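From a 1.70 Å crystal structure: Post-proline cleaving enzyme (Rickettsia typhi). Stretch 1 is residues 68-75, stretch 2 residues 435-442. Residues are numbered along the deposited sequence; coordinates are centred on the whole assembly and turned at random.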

# COMPACT_ATOMS: atom_id res chain seq x y z
N TYR A 68 -9.37 -4.80 19.34
CA TYR A 68 -10.49 -4.08 19.97
C TYR A 68 -10.03 -3.28 21.17
O TYR A 68 -10.83 -2.90 22.02
CB TYR A 68 -11.61 -5.06 20.37
CG TYR A 68 -12.04 -5.97 19.23
CD1 TYR A 68 -12.10 -5.50 17.91
CD2 TYR A 68 -12.41 -7.31 19.47
CE1 TYR A 68 -12.47 -6.34 16.87
CE2 TYR A 68 -12.81 -8.15 18.43
CZ TYR A 68 -12.81 -7.67 17.12
OH TYR A 68 -13.23 -8.48 16.07
N ASP A 69 -8.73 -3.04 21.27
CA ASP A 69 -8.17 -2.30 22.40
C ASP A 69 -8.57 -0.82 22.34
O ASP A 69 -8.29 -0.12 21.37
CB ASP A 69 -6.65 -2.49 22.39
CG ASP A 69 -5.96 -1.94 23.62
OD1 ASP A 69 -6.64 -1.53 24.56
OD2 ASP A 69 -4.70 -1.96 23.60
N GLN A 70 -9.23 -0.34 23.39
CA GLN A 70 -9.50 1.09 23.47
C GLN A 70 -8.20 1.91 23.65
O GLN A 70 -8.22 3.13 23.50
CB GLN A 70 -10.48 1.39 24.63
CG GLN A 70 -11.89 0.87 24.40
CD GLN A 70 -12.51 1.43 23.14
OE1 GLN A 70 -12.66 2.64 23.00
NE2 GLN A 70 -12.87 0.55 22.19
N ARG A 71 -7.08 1.28 23.95
CA ARG A 71 -5.80 2.01 24.05
C ARG A 71 -5.02 2.04 22.74
O ARG A 71 -3.91 2.50 22.72
CB ARG A 71 -4.93 1.48 25.20
CG ARG A 71 -5.59 1.49 26.57
CD ARG A 71 -4.76 0.65 27.57
NE ARG A 71 -4.45 -0.56 26.84
CZ ARG A 71 -3.57 -1.52 27.13
NH1 ARG A 71 -2.87 -1.55 28.29
NH2 ARG A 71 -3.46 -2.52 26.24
N LYS A 72 -5.59 1.57 21.62
CA LYS A 72 -4.92 1.78 20.29
C LYS A 72 -4.63 3.25 20.03
O LYS A 72 -5.41 4.12 20.44
CB LYS A 72 -5.79 1.27 19.12
CG LYS A 72 -5.97 -0.21 19.07
CD LYS A 72 -6.66 -0.65 17.77
CE LYS A 72 -8.09 -0.19 17.66
NZ LYS A 72 -8.75 -0.77 16.44
N THR A 73 -3.53 3.51 19.34
CA THR A 73 -3.11 4.88 19.10
C THR A 73 -3.96 5.50 18.02
O THR A 73 -4.01 4.93 16.89
CB THR A 73 -1.63 4.94 18.70
OG1 THR A 73 -0.87 4.42 19.80
CG2 THR A 73 -1.22 6.36 18.43
N PRO A 74 -4.62 6.64 18.33
CA PRO A 74 -5.46 7.29 17.30
C PRO A 74 -4.65 8.26 16.43
O PRO A 74 -4.53 9.42 16.73
CB PRO A 74 -6.50 8.03 18.15
CG PRO A 74 -5.74 8.43 19.38
CD PRO A 74 -4.77 7.31 19.63
N TYR A 75 -4.05 7.77 15.37
CA TYR A 75 -3.21 8.57 14.50
C TYR A 75 -4.09 9.59 13.79
O TYR A 75 -5.29 9.37 13.55
CB TYR A 75 -2.47 7.67 13.51
CG TYR A 75 -1.53 6.72 14.20
CD1 TYR A 75 -0.33 7.17 14.71
CD2 TYR A 75 -1.86 5.38 14.38
CE1 TYR A 75 0.52 6.35 15.37
CE2 TYR A 75 -0.99 4.53 15.05
CZ TYR A 75 0.19 5.03 15.55
OH TYR A 75 1.04 4.21 16.24
N ILE A 435 3.56 14.72 21.46
CA ILE A 435 2.12 14.93 21.74
C ILE A 435 1.38 13.67 22.24
O ILE A 435 0.50 13.79 23.13
CB ILE A 435 1.41 15.63 20.58
CG1 ILE A 435 0.01 16.15 20.98
CG2 ILE A 435 1.30 14.75 19.33
CD1 ILE A 435 -0.56 17.18 20.00
N ARG A 436 1.76 12.50 21.75
CA ARG A 436 1.19 11.25 22.25
C ARG A 436 2.21 10.12 22.27
O ARG A 436 2.95 9.91 21.31
CB ARG A 436 0.01 10.73 21.41
CG ARG A 436 -1.22 11.61 21.31
CD ARG A 436 -2.38 10.87 20.65
NE ARG A 436 -2.91 9.80 21.52
CZ ARG A 436 -3.77 9.97 22.52
NH1 ARG A 436 -4.26 11.17 22.79
NH2 ARG A 436 -4.15 8.95 23.31
N LYS A 437 2.22 9.38 23.37
CA LYS A 437 2.85 8.07 23.40
C LYS A 437 1.81 6.96 23.35
O LYS A 437 0.63 7.18 23.65
CB LYS A 437 3.72 7.93 24.63
CG LYS A 437 4.91 8.88 24.53
CD LYS A 437 6.10 8.38 25.26
CE LYS A 437 7.19 9.43 25.29
NZ LYS A 437 8.07 9.24 26.49
N ALA A 438 2.25 5.75 23.04
CA ALA A 438 1.36 4.61 23.08
C ALA A 438 0.75 4.45 24.48
O ALA A 438 1.46 4.59 25.48
CB ALA A 438 2.10 3.32 22.71
N LEU A 439 -0.53 4.15 24.54
CA LEU A 439 -1.18 3.90 25.82
C LEU A 439 -1.12 2.42 26.19
O LEU A 439 -1.33 2.05 27.33
CB LEU A 439 -2.64 4.32 25.80
CG LEU A 439 -2.92 5.78 25.53
CD1 LEU A 439 -4.41 6.04 25.44
CD2 LEU A 439 -2.28 6.62 26.60
N TYR A 440 -0.83 1.59 25.21
CA TYR A 440 -0.63 0.18 25.46
C TYR A 440 0.80 -0.08 25.87
O TYR A 440 1.67 0.73 25.66
CB TYR A 440 -0.97 -0.63 24.21
CG TYR A 440 -0.17 -0.30 22.99
CD1 TYR A 440 1.07 -0.87 22.77
CD2 TYR A 440 -0.66 0.59 22.02
CE1 TYR A 440 1.81 -0.56 21.62
CE2 TYR A 440 0.07 0.89 20.90
CZ TYR A 440 1.30 0.31 20.70
OH TYR A 440 1.96 0.65 19.51
N SER A 441 1.01 -1.25 26.49
CA SER A 441 2.29 -1.60 27.09
C SER A 441 3.07 -2.56 26.18
O SER A 441 2.50 -3.54 25.68
CB SER A 441 2.04 -2.24 28.45
OG SER A 441 3.18 -2.93 28.89
N PHE A 442 4.34 -2.26 25.92
CA PHE A 442 5.25 -3.15 25.18
C PHE A 442 6.66 -2.87 25.67
O PHE A 442 7.19 -1.79 25.47
CB PHE A 442 5.19 -3.01 23.64
CG PHE A 442 5.96 -4.07 22.93
CD1 PHE A 442 5.46 -5.37 22.83
CD2 PHE A 442 7.21 -3.81 22.42
CE1 PHE A 442 6.20 -6.39 22.22
CE2 PHE A 442 7.94 -4.80 21.77
CZ PHE A 442 7.45 -6.10 21.68
O HOH W 1 -2.05 4.37 22.22
O HOH W 2 0.65 1.71 17.27

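Two segments more than 360 residues apart in the chain meet here without a single direct hydrogen bond between them. Together they bury 406 Å² of surface, and the contact rests on van der Waals packing and on two bridging waters. Arg-71 and Tyr-440 contribute most to it, followed by Leu-439.

Arg-71 lies in a type I beta turn running from Asp-69 to Lys-72, closed by the backbone hydrogen bond from Lys-72 N to Asp-69 O at 3.2 Å. Asp-69, at the first position of the turn, is well suited to organize it, because a short carboxylate can reach forward to the backbone and side chain two residues on. Its OD1 accepts a hydrogen bond from the backbone, Arg-71 N to Asp-69 OD1 at 2.9 Å, and a weak one from the side chain, Arg-71 NE to Asp-69 OD1 at 3.3 Å. The salt bridge is completed by Arg-71 NH2 to Asp-69 OD2 at 3.0 Å. The guanidinium thus meets both carboxylate oxygens, and its charge is answered within its own stretch.

Held in this way, the arginine can offer its carbon chain and the flat face of its guanidinium to the other stretch. The CA-to-CB bonds of Arg-71 and Leu-439 each point toward the other stretch, and the two CB atoms, Arg-71 CB and Leu-439 CB, pack 3.7 Å apart. This is also where the backbones come closest in register, with Arg-71 CA and Leu-439 CA separated by 5.3 Å. Farther out, Tyr-440 CB lies over one face of the guanidinium, 3.7 Å from Arg-71 NH2. A long side chain with a planar, polar end suits such a place: methylenes pack near the backbone, while the tip can be paired in its plane and covered from above.

Tyr-440, buried and with chi1 in the p well, turns its ring along the first stretch. Arg-71 O sits at the ring edge, near its plane, and Thr-73 OG1 approaches Tyr-440 CE2 to 3.8 Å. Thr-73 OG1 also lies 4.0 Å from Ala-438 CA.

Polar groups at the centre are satisfied by water 1. It donates to Arg-71 O at 2.7 Å, accepts from Leu-439 N at 2.8 Å, and is hydrogen-bonded to Thr-73 OG1 at 2.7 Å. One molecule therefore links two backbones and a side chain, bridging Arg-71 O and Leu-439 N, which at 4.2 Å are too far apart to bond directly. Water 2 makes a second bridge, 2.7 Å from Tyr-75 OH and 2.8 Å from Tyr-440 OH; the phenol lets each tyrosine combine a large ring with a polar tip.

At the other end, Pro-74 packs on Arg-436. Pro-74 CD is 3.6 Å from Arg-436 NE, and Pro-74 CG lies over one face of the guanidinium. Proline suits this position, since its compact ring can cover the planar group while Arg-436 NH1 and NH2 hydrogen-bond elsewhere in the structure.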